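Local structure of putative TetR-family transcriptional regulator (Streptomyces coelicolor, 2HXO) at residues 139-145 and 229-233; 182-186 and 209-213; 33-37 and 60-64. The protein probably binds operator DNA through an N-terminal helix-turn-helix domain and regulates transcription, as other TetR-family dimers do. All coordinates share one frame; numbering follows the deposited sequence.

Interaction 1. Residues 139-145 and 229-233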
HETATM    1  N   MSE A 139     -21.024   7.089  11.614  1.00 32.69           N
HETATM    2  CA  MSE A 139     -21.680   6.013  10.884  1.00 33.97           C
HETATM    3  C   MSE A 139     -22.341   4.988  11.812  1.00 34.47           C
HETATM    4  O   MSE A 139     -22.928   4.006  11.357  1.00 32.74           O
HETATM    5  CB  MSE A 139     -20.676   5.320   9.967  1.00 33.97           C
HETATM    6  CG  MSE A 139     -20.365   6.105   8.724  1.00 33.05           C
HETATM    7 SE   MSE A 139     -18.850   5.479   7.721  1.00 36.21          SE
HETATM    8  CE  MSE A 139     -19.577   3.849   7.050  1.00 31.22           C
ATOM      9  N   GLY A 140     -22.248   5.213  13.115  1.00 34.39           N
ATOM     10  CA  GLY A 140     -22.870   4.287  14.050  1.00 36.19           C
ATOM     11  C   GLY A 140     -22.100   2.988  14.284  1.00 36.06           C
ATOM     12  O   GLY A 140     -22.678   1.971  14.656  1.00 34.41           O
ATOM     13  N   VAL A 141     -20.798   3.011  14.039  1.00 36.10           N
ATOM     14  CA  VAL A 141     -19.977   1.828  14.243  1.00 37.44           C
ATOM     15  C   VAL A 141     -19.732   1.599  15.743  1.00 37.82           C
ATOM     16  O   VAL A 141     -19.283   2.497  16.450  1.00 37.26           O
ATOM     17  CB  VAL A 141     -18.604   1.975  13.542  1.00 37.02           C
ATOM     18  CG1 VAL A 141     -17.684   0.806  13.933  1.00 32.53           C
ATOM     19  CG2 VAL A 141     -18.785   2.063  12.023  1.00 34.35           C
ATOM     20  N   PRO A 142     -20.031   0.392  16.245  1.00 38.91           N
ATOM     21  CA  PRO A 142     -19.809   0.120  17.674  1.00 40.00           C
ATOM     22  C   PRO A 142     -18.378   0.491  18.041  1.00 40.47           C
ATOM     23  O   PRO A 142     -17.459   0.334  17.231  1.00 38.96           O
ATOM     24  CB  PRO A 142     -20.076  -1.381  17.788  1.00 37.98           C
ATOM     25  CG  PRO A 142     -21.150  -1.597  16.760  1.00 38.20           C
ATOM     26  CD  PRO A 142     -20.642  -0.769  15.572  1.00 37.11           C
ATOM     27  N   GLU A 143     -18.195   0.999  19.253  1.00 42.36           N
ATOM     28  CA  GLU A 143     -16.875   1.400  19.722  1.00 43.98           C
ATOM     29  C   GLU A 143     -15.803   0.313  19.597  1.00 44.02           C
ATOM     30  O   GLU A 143     -14.630   0.622  19.378  1.00 44.11           O
ATOM     31  CB  GLU A 143     -16.970   1.886  21.172  1.00 47.50           C
ATOM     32  CG  GLU A 143     -15.632   1.992  21.915  1.00 51.73           C
ATOM     33  CD  GLU A 143     -15.699   2.901  23.144  1.00 54.08           C
ATOM     34  OE1 GLU A 143     -16.739   2.898  23.848  1.00 54.82           O
ATOM     35  OE2 GLU A 143     -14.701   3.619  23.408  1.00 55.37           O
ATOM     36  N   ALA A 144     -16.197  -0.953  19.716  1.00 42.83           N
ATOM     37  CA  ALA A 144     -15.236  -2.051  19.614  1.00 42.85           C
ATOM     38  C   ALA A 144     -14.610  -2.152  18.224  1.00 42.78           C
ATOM     39  O   ALA A 144     -13.575  -2.801  18.048  1.00 43.96           O
ATOM     40  CB  ALA A 144     -15.894  -3.381  19.995  1.00 40.66           C
ATOM     41  N   HIS A 145     -15.208  -1.495  17.234  1.00 41.11           N
ATOM     42  CA  HIS A 145     -14.654  -1.555  15.888  1.00 39.07           C
ATOM     43  C   HIS A 145     -14.111  -0.235  15.358  1.00 38.76           C
ATOM     44  O   HIS A 145     -13.695  -0.161  14.200  1.00 37.02           O
ATOM     45  CB  HIS A 145     -15.701  -2.095  14.924  1.00 38.87           C
ATOM     46  CG  HIS A 145     -16.209  -3.453  15.291  1.00 38.71           C
ATOM     47  ND1 HIS A 145     -15.420  -4.585  15.228  1.00 37.23           N
ATOM     48  CD2 HIS A 145     -17.421  -3.859  15.737  1.00 38.56           C
ATOM     49  CE1 HIS A 145     -16.129  -5.629  15.619  1.00 39.84           C
ATOM     50  NE2 HIS A 145     -17.345  -5.217  15.933  1.00 39.38           N
ATOM     51  N   ILE A 229     -18.100  -1.235   6.222  1.00 29.12           N
ATOM     52  CA  ILE A 229     -18.072  -0.587   7.516  1.00 29.26           C
ATOM     53  C   ILE A 229     -19.475  -0.220   7.969  1.00 31.62           C
ATOM     54  O   ILE A 229     -19.814  -0.387   9.145  1.00 31.85           O
ATOM     55  CB  ILE A 229     -17.161   0.667   7.484  1.00 28.24           C
ATOM     56  CG1 ILE A 229     -15.696   0.225   7.362  1.00 27.75           C
ATOM     57  CG2 ILE A 229     -17.359   1.491   8.737  1.00 27.39           C
ATOM     58  CD1 ILE A 229     -14.690   1.335   7.148  1.00 26.97           C
ATOM     59  N   THR A 230     -20.308   0.258   7.042  1.00 33.05           N
ATOM     60  CA  THR A 230     -21.668   0.628   7.407  1.00 35.02           C
ATOM     61  C   THR A 230     -22.468  -0.567   7.940  1.00 34.79           C
ATOM     62  O   THR A 230     -23.397  -0.371   8.715  1.00 35.12           O
ATOM     63  CB  THR A 230     -22.476   1.302   6.219  1.00 35.50           C
ATOM     64  OG1 THR A 230     -22.922   0.316   5.280  1.00 36.47           O
ATOM     65  CG2 THR A 230     -21.630   2.296   5.503  1.00 31.76           C
ATOM     66  N   ALA A 231     -22.107  -1.790   7.538  1.00 33.71           N
ATOM     67  CA  ALA A 231     -22.804  -2.984   8.021  1.00 32.57           C
ATOM     68  C   ALA A 231     -22.409  -3.336   9.470  1.00 33.66           C
ATOM     69  O   ALA A 231     -22.963  -4.255  10.064  1.00 34.47           O
ATOM     70  CB  ALA A 231     -22.540  -4.169   7.090  1.00 31.08           C
ATOM     71  N   LEU A 232     -21.457  -2.599  10.041  1.00 33.73           N
ATOM     72  CA  LEU A 232     -21.030  -2.827  11.428  1.00 34.34           C
ATOM     73  C   LEU A 232     -22.053  -2.226  12.399  1.00 35.85           C
ATOM     74  O   LEU A 232     -22.069  -2.545  13.587  1.00 35.00           O
ATOM     75  CB  LEU A 232     -19.672  -2.181  11.696  1.00 30.53           C
ATOM     76  CG  LEU A 232     -18.435  -2.843  11.088  1.00 29.70           C
ATOM     77  CD1 LEU A 232     -17.239  -1.930  11.318  1.00 25.04           C
ATOM     78  CD2 LEU A 232     -18.207  -4.242  11.742  1.00 24.84           C
ATOM     79  N   HIS A 233     -22.896  -1.336  11.895  1.00 37.77           N
ATOM     80  CA  HIS A 233     -23.914  -0.742  12.746  1.00 40.83           C
ATOM     81  C   HIS A 233     -25.093  -1.700  12.851  1.00 43.98           C
ATOM     82  O   HIS A 233     -25.571  -2.216  11.846  1.00 43.82           O
ATOM     83  CB  HIS A 233     -24.413   0.585  12.184  1.00 38.11           C
ATOM     84  CG  HIS A 233     -25.546   1.155  12.969  1.00 36.30           C
ATOM     85  ND1 HIS A 233     -25.375   1.694  14.226  1.00 37.29           N
ATOM     86  CD2 HIS A 233     -26.879   1.151  12.738  1.00 34.21           C
ATOM     87  CE1 HIS A 233     -26.556   1.994  14.736  1.00 36.02           C
ATOM     88  NE2 HIS A 233     -27.484   1.673  13.853  1.00 35.17           N
TER
HETATM   89  O   HOH W   1     -23.874   3.011   9.315  1.00 44.21           O
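L232 and H145 meet with a methyl over a ring: L232 CD2 stands 4.2 Å from the centroid of the H145 imidazole and only 15° off the ring normal, a CH-pi contact displaced toward the ring's rim. The other branch of the same leucine, CD1, sits between V141 CG1 at 3.8 Å and H145 CB at 3.9 Å, so both methyls touch the histidine. V141 is split: with CG1 anti to its backbone N (chi1 172°), it spends that methyl on L232 and sends CG2 to I229 CG2, 3.6 Å away. The selenomethionine M139 packs across I229 at about a right angle, although the exact place of its terminal methyl is doubtful. The one direct polar link is H233 ND1 to G140 O, 2.7 Å long with an N-H...O angle of 152°. That oxygen lies at the imidazole edge, near the ring plane, which indicates that ND1 carries the proton. G140 has positive phi and closes helix 124-138 in a Schellman motif, while a type I turn from T230 to H233 ends the other segment. The contact thus joins the loop between helices 124-138 and 146-166 to the end of helix 214-230. I229 also packs on A149 and L153 of helix 146-166, M139 reaches P87 and Q88 of helix 87-104, and L224 of the second subunit packs against I229 and L232.

Interaction 2. Residues 182-186 and 209-213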
ATOM      1  N   GLU A 182      -0.320   4.745 -21.225  1.00 88.17           N
ATOM      2  CA  GLU A 182       0.458   3.911 -22.136  1.00 88.08           C
ATOM      3  C   GLU A 182       0.655   2.519 -21.531  1.00 87.52           C
ATOM      4  O   GLU A 182       0.674   1.511 -22.243  1.00 87.29           O
ATOM      5  CB  GLU A 182       1.820   4.566 -22.411  1.00 88.53           C
ATOM      6  CG  GLU A 182       2.490   5.180 -21.172  1.00 89.81           C
ATOM      7  CD  GLU A 182       2.103   6.644 -20.926  1.00 89.73           C
ATOM      8  OE1 GLU A 182       0.900   6.982 -20.990  1.00 89.56           O
ATOM      9  OE2 GLU A 182       3.012   7.457 -20.657  1.00 89.09           O
ATOM     10  N   PHE A 183       0.794   2.479 -20.209  1.00 86.83           N
ATOM     11  CA  PHE A 183       0.985   1.234 -19.474  1.00 85.45           C
ATOM     12  C   PHE A 183      -0.273   0.367 -19.532  1.00 84.23           C
ATOM     13  O   PHE A 183      -0.196  -0.836 -19.788  1.00 84.01           O
ATOM     14  CB  PHE A 183       1.337   1.549 -18.014  1.00 86.45           C
ATOM     15  CG  PHE A 183       1.514   0.329 -17.145  1.00 87.08           C
ATOM     16  CD1 PHE A 183       2.485  -0.623 -17.444  1.00 87.67           C
ATOM     17  CD2 PHE A 183       0.713   0.139 -16.021  1.00 87.23           C
ATOM     18  CE1 PHE A 183       2.656  -1.753 -16.635  1.00 87.93           C
ATOM     19  CE2 PHE A 183       0.875  -0.984 -15.206  1.00 87.55           C
ATOM     20  CZ  PHE A 183       1.849  -1.933 -15.514  1.00 87.79           C
ATOM     21  N   LEU A 184      -1.428   0.986 -19.301  1.00 82.77           N
ATOM     22  CA  LEU A 184      -2.703   0.275 -19.308  1.00 81.06           C
ATOM     23  C   LEU A 184      -2.993  -0.463 -20.615  1.00 80.15           C
ATOM     24  O   LEU A 184      -3.424  -1.619 -20.602  1.00 79.99           O
ATOM     25  CB  LEU A 184      -3.846   1.247 -18.997  1.00 80.70           C
ATOM     26  CG  LEU A 184      -3.841   1.906 -17.612  1.00 80.53           C
ATOM     27  CD1 LEU A 184      -5.017   2.864 -17.505  1.00 80.36           C
ATOM     28  CD2 LEU A 184      -3.916   0.848 -16.520  1.00 79.94           C
ATOM     29  N   ASP A 185      -2.763   0.202 -21.742  1.00 78.83           N
ATOM     30  CA  ASP A 185      -3.009  -0.416 -23.036  1.00 77.14           C
ATOM     31  C   ASP A 185      -2.119  -1.634 -23.243  1.00 75.19           C
ATOM     32  O   ASP A 185      -2.580  -2.673 -23.715  1.00 74.87           O
ATOM     33  CB  ASP A 185      -2.784   0.601 -24.163  1.00 79.04           C
ATOM     34  CG  ASP A 185      -2.834  -0.037 -25.548  1.00 80.28           C
ATOM     35  OD1 ASP A 185      -1.756  -0.410 -26.071  1.00 81.26           O
ATOM     36  OD2 ASP A 185      -3.948  -0.179 -26.107  1.00 80.05           O
ATOM     37  N   THR A 186      -0.844  -1.501 -22.884  1.00 73.07           N
ATOM     38  CA  THR A 186       0.117  -2.595 -23.024  1.00 70.69           C
ATOM     39  C   THR A 186      -0.333  -3.801 -22.204  1.00 69.04           C
ATOM     40  O   THR A 186      -0.238  -4.944 -22.654  1.00 68.59           O
ATOM     41  CB  THR A 186       1.511  -2.174 -22.537  1.00 70.80           C
ATOM     42  OG1 THR A 186       1.863  -0.915 -23.126  1.00 71.02           O
ATOM     43  CG2 THR A 186       2.547  -3.219 -22.927  1.00 70.62           C
ATOM     44  N   VAL A 209      -9.125  -3.246 -18.931  1.00 69.51           N
ATOM     45  CA  VAL A 209      -7.895  -2.660 -18.404  1.00 70.10           C
ATOM     46  C   VAL A 209      -7.635  -1.334 -19.109  1.00 70.94           C
ATOM     47  O   VAL A 209      -7.268  -0.337 -18.479  1.00 71.03           O
ATOM     48  CB  VAL A 209      -6.668  -3.572 -18.642  1.00 70.07           C
ATOM     49  CG1 VAL A 209      -5.413  -2.882 -18.131  1.00 69.53           C
ATOM     50  CG2 VAL A 209      -6.854  -4.913 -17.948  1.00 70.02           C
ATOM     51  N   ARG A 210      -7.827  -1.343 -20.427  1.00 71.61           N
ATOM     52  CA  ARG A 210      -7.617  -0.171 -21.273  1.00 71.61           C
ATOM     53  C   ARG A 210      -8.666   0.890 -20.968  1.00 70.54           C
ATOM     54  O   ARG A 210      -9.863   0.616 -21.022  1.00 70.93           O
ATOM     55  CB  ARG A 210      -7.709  -0.585 -22.747  1.00 73.26           C
ATOM     56  CG  ARG A 210      -7.061   0.374 -23.746  1.00 75.14           C
ATOM     57  CD  ARG A 210      -6.993  -0.277 -25.127  1.00 76.50           C
ATOM     58  NE  ARG A 210      -6.456  -1.638 -25.046  1.00 78.23           N
ATOM     59  CZ  ARG A 210      -6.459  -2.514 -26.047  1.00 78.87           C
ATOM     60  NH1 ARG A 210      -6.971  -2.178 -27.225  1.00 80.34           N
ATOM     61  NH2 ARG A 210      -5.964  -3.733 -25.868  1.00 78.74           N
ATOM     62  N   GLY A 211      -8.217   2.097 -20.645  1.00 69.53           N
ATOM     63  CA  GLY A 211      -9.152   3.166 -20.338  1.00 69.46           C
ATOM     64  C   GLY A 211      -9.662   3.103 -18.910  1.00 69.06           C
ATOM     65  O   GLY A 211     -10.592   3.818 -18.526  1.00 68.95           O
ATOM     66  N   HIS A 212      -9.058   2.225 -18.121  1.00 68.39           N
ATOM     67  CA  HIS A 212      -9.428   2.073 -16.726  1.00 66.78           C
ATOM     68  C   HIS A 212      -8.888   3.281 -15.974  1.00 64.27           C
ATOM     69  O   HIS A 212      -7.680   3.510 -15.955  1.00 64.70           O
ATOM     70  CB  HIS A 212      -8.822   0.780 -16.168  1.00 68.56           C
ATOM     71  CG  HIS A 212      -8.715   0.754 -14.675  1.00 70.48           C
ATOM     72  ND1 HIS A 212      -7.514   0.899 -14.013  1.00 70.72           N
ATOM     73  CD2 HIS A 212      -9.663   0.625 -13.715  1.00 70.87           C
ATOM     74  CE1 HIS A 212      -7.727   0.859 -12.709  1.00 71.53           C
ATOM     75  NE2 HIS A 212      -9.022   0.692 -12.502  1.00 70.84           N
ATOM     76  N   ASP A 213      -9.780   4.062 -15.371  1.00 61.58           N
ATOM     77  CA  ASP A 213      -9.367   5.245 -14.622  1.00 58.41           C
ATOM     78  C   ASP A 213      -8.982   4.870 -13.195  1.00 56.24           C
ATOM     79  O   ASP A 213      -9.782   4.307 -12.447  1.00 56.86           O
ATOM     80  CB  ASP A 213     -10.487   6.295 -14.606  1.00 58.54           C
ATOM     81  CG  ASP A 213     -10.101   7.554 -13.826  1.00 59.91           C
ATOM     82  OD1 ASP A 213      -8.887   7.797 -13.630  1.00 59.92           O
ATOM     83  OD2 ASP A 213     -11.007   8.310 -13.419  1.00 59.84           O
TER
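The R210 guanidinium carries D185 OD2 over one face, 3.0 Å above its plane and offset toward the rim. OD2 is 3.1 Å from R210 NE, yet no N-H points at it, and the carboxylate and guanidinium planes are 59° apart; the pair is therefore a salt bridge of charges without a hydrogen bond. The second flat group, the H212 imidazole, receives L184 at its edge, where L184 CD2 comes within 4.4 Å of H212 ND1, near the ring plane. D185 and R210 lie side by side and point the same way: both have CG anti to the backbone N (chi1 172° and -160°), and a bend at chi3 brings the arginine head alongside the acid. L184 points toward the loop, its CD2 4.3 Å from V209 CG1, while the same V209 methyl lies 3.4 Å from L184 O. A type II turn from V209 to H212, with G211 at positive phi, shapes the loop between helices 200-205 and 214-230. F147 of the second subunit meets the H212 ring edge-to-face and packs on V209, and H212 NE2 is hydrogen-bonded to Q217. Apolar packing thus sits beside a surface ion pair. R210 NH2 also makes a weak hydrogen bond to S188 and a long, weak ion pair with E192, so the arginine's charge is probably shared rather than committed to D185.

Interaction 3. Residues 33-37 and 60-64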
ATOM      1  N   GLY A  33      14.216  15.113  -4.650  1.00 65.66           N
ATOM      2  CA  GLY A  33      13.859  13.965  -3.832  1.00 66.86           C
ATOM      3  C   GLY A  33      14.423  13.960  -2.419  1.00 67.70           C
ATOM      4  O   GLY A  33      14.983  14.952  -1.949  1.00 66.34           O
ATOM      5  N   GLU A  34      14.277  12.829  -1.738  1.00 69.25           N
ATOM      6  CA  GLU A  34      14.760  12.700  -0.373  1.00 71.45           C
ATOM      7  C   GLU A  34      16.267  12.891  -0.331  1.00 72.12           C
ATOM      8  O   GLU A  34      16.770  13.786   0.351  1.00 72.66           O
ATOM      9  CB  GLU A  34      14.396  11.328   0.196  1.00 72.62           C
ATOM     10  CG  GLU A  34      14.468  11.272   1.707  1.00 75.87           C
ATOM     11  CD  GLU A  34      14.033   9.932   2.267  1.00 77.95           C
ATOM     12  OE1 GLU A  34      12.983   9.416   1.825  1.00 79.34           O
ATOM     13  OE2 GLU A  34      14.733   9.401   3.159  1.00 78.89           O
ATOM     14  N   ARG A  35      16.985  12.045  -1.066  1.00 72.71           N
ATOM     15  CA  ARG A  35      18.442  12.124  -1.124  1.00 72.99           C
ATOM     16  C   ARG A  35      18.908  13.538  -1.458  1.00 71.93           C
ATOM     17  O   ARG A  35      19.970  13.968  -1.009  1.00 72.66           O
ATOM     18  CB  ARG A  35      18.983  11.146  -2.173  1.00 74.80           C
ATOM     19  CG  ARG A  35      19.152   9.715  -1.684  1.00 77.64           C
ATOM     20  CD  ARG A  35      20.440   9.554  -0.876  1.00 80.52           C
ATOM     21  NE  ARG A  35      20.685   8.163  -0.495  1.00 83.13           N
ATOM     22  CZ  ARG A  35      21.843   7.704  -0.022  1.00 84.29           C
ATOM     23  NH1 ARG A  35      22.877   8.525   0.131  1.00 84.36           N
ATOM     24  NH2 ARG A  35      21.968   6.420   0.299  1.00 84.77           N
ATOM     25  N   GLY A  36      18.111  14.255  -2.245  1.00 70.35           N
ATOM     26  CA  GLY A  36      18.463  15.611  -2.624  1.00 68.08           C
ATOM     27  C   GLY A  36      18.193  16.625  -1.531  1.00 67.39           C
ATOM     28  O   GLY A  36      18.551  17.797  -1.664  1.00 66.70           O
ATOM     29  N   LEU A  37      17.548  16.183  -0.453  1.00 66.94           N
ATOM     30  CA  LEU A  37      17.251  17.072   0.665  1.00 65.57           C
ATOM     31  C   LEU A  37      18.444  17.062   1.613  1.00 64.82           C
ATOM     32  O   LEU A  37      18.578  16.168   2.457  1.00 64.40           O
ATOM     33  CB  LEU A  37      15.991  16.617   1.407  1.00 64.82           C
ATOM     34  CG  LEU A  37      15.603  17.525   2.581  1.00 64.26           C
ATOM     35  CD1 LEU A  37      15.229  18.900   2.062  1.00 63.00           C
ATOM     36  CD2 LEU A  37      14.446  16.914   3.359  1.00 64.48           C
ATOM     37  N   LYS A  60      17.005  15.555   9.987  1.00 52.11           N
ATOM     38  CA  LYS A  60      16.367  15.342   8.694  1.00 51.35           C
ATOM     39  C   LYS A  60      15.056  14.584   8.862  1.00 49.91           C
ATOM     40  O   LYS A  60      14.055  14.908   8.219  1.00 48.80           O
ATOM     41  CB  LYS A  60      17.298  14.561   7.757  1.00 51.62           C
ATOM     42  CG  LYS A  60      16.712  14.325   6.368  1.00 53.62           C
ATOM     43  CD  LYS A  60      17.584  13.389   5.530  1.00 55.37           C
ATOM     44  CE  LYS A  60      17.079  13.296   4.087  1.00 55.97           C
ATOM     45  NZ  LYS A  60      18.032  12.578   3.196  1.00 55.65           N
ATOM     46  N   ALA A  61      15.075  13.569   9.721  1.00 49.08           N
ATOM     47  CA  ALA A  61      13.892  12.756   9.977  1.00 49.95           C
ATOM     48  C   ALA A  61      12.702  13.625  10.388  1.00 50.19           C
ATOM     49  O   ALA A  61      11.584  13.422   9.918  1.00 50.79           O
ATOM     50  CB  ALA A  61      14.194  11.724  11.071  1.00 48.73           C
ATOM     51  N   GLU A  62      12.954  14.591  11.267  1.00 50.28           N
ATOM     52  CA  GLU A  62      11.916  15.499  11.749  1.00 50.15           C
ATOM     53  C   GLU A  62      11.453  16.464  10.651  1.00 49.66           C
ATOM     54  O   GLU A  62      10.283  16.856  10.604  1.00 49.94           O
ATOM     55  CB  GLU A  62      12.429  16.302  12.951  1.00 51.32           C
ATOM     56  CG  GLU A  62      12.691  15.515  14.247  1.00 54.76           C
ATOM     57  CD  GLU A  62      13.664  14.341  14.090  1.00 57.37           C
ATOM     58  OE1 GLU A  62      14.741  14.508  13.459  1.00 57.59           O
ATOM     59  OE2 GLU A  62      13.346  13.243  14.614  1.00 58.08           O
ATOM     60  N   LEU A  63      12.368  16.859   9.773  1.00 47.92           N
ATOM     61  CA  LEU A  63      12.022  17.769   8.687  1.00 47.37           C
ATOM     62  C   LEU A  63      11.135  17.048   7.660  1.00 46.46           C
ATOM     63  O   LEU A  63      10.179  17.622   7.138  1.00 46.25           O
ATOM     64  CB  LEU A  63      13.294  18.292   8.021  1.00 47.70           C
ATOM     65  CG  LEU A  63      13.140  19.370   6.947  1.00 48.83           C
ATOM     66  CD1 LEU A  63      12.343  20.541   7.486  1.00 47.08           C
ATOM     67  CD2 LEU A  63      14.525  19.812   6.493  1.00 49.02           C
ATOM     68  N   LEU A  64      11.456  15.793   7.372  1.00 45.63           N
ATOM     69  CA  LEU A  64      10.653  15.006   6.440  1.00 45.56           C
ATOM     70  C   LEU A  64       9.237  14.886   7.007  1.00 46.29           C
ATOM     71  O   LEU A  64       8.253  14.990   6.270  1.00 46.22           O
ATOM     72  CB  LEU A  64      11.248  13.609   6.255  1.00 44.54           C
ATOM     73  CG  LEU A  64      12.567  13.491   5.483  1.00 45.45           C
ATOM     74  CD1 LEU A  64      13.017  12.035   5.481  1.00 45.02           C
ATOM     75  CD2 LEU A  64      12.387  14.001   4.063  1.00 44.21           C
TER
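L37 meets L64 methyl to methyl, CD2 of each at 3.6 Å, as the two side chains slide past each other in opposite directions. The same L37 methyl lies 4.3 Å from L63 CD2, so one branch of the loop leucine touches two consecutive leucines of helix 60-76. K60 supplies the polar part: NZ gives a weak hydrogen bond to E34 O at 3.3 Å, and its CE lies 3.6 Å from L37 O. The lysine gets there as a nearly straight rod, with CG anti to the backbone N (chi1 -179°) and every later torsion close to trans. The E34 carboxylate stays beyond salt-bridge range, OE2 being 4.6 Å from K60 NZ. Opposite charges at that distance may still attract. E34 crosses both K60 and L64 at about a right angle, and its OE2 comes to 3.9 Å from L64 CD1. On the loop side, E34 and L37 are positioned by a type I turn closed by L37 N to E34 O at 2.6 Å; E34 O therefore accepts from both the turn and the lysine. On the other side helix 60-76 holds K60, L63 and L64, with L64 N bonded to K60 O at 2.9 Å. G33, with positive phi, is where the chain leaves helix 18-31. In the TetR-family N-terminal region, flanking the predicted helix-turn-helix motif, the contact sets the link between helices 18-31 and 39-46 against the first turn of helix 60-76. Helix 18-31 backs the leucines: L37 packs on A25 and L28, L63 on A25, and L64 on L29.

How the interactions relate
Interaction 3 comes first along the chain and closes before the other two open; interaction 2 is then nested inside the loop closed by interaction 1. Interaction 3 belongs to the N-terminal DNA-binding region of the TetR fold, whereas interactions 1 and 2 share the C-terminal domain. The centres of 1 and 2 are 36 Å apart, with helix 214-230 running between them: residues 209-213 lead into it and residues 229-233 carry its last turn and the turn that follows. Both touch the second subunit, so each end of this helix lies near the dimer partner. Interaction 3, in the probable DNA-binding region, has its nearest atoms about 27 Å from interaction 1 and about 21 Å from interaction 2, touching neither.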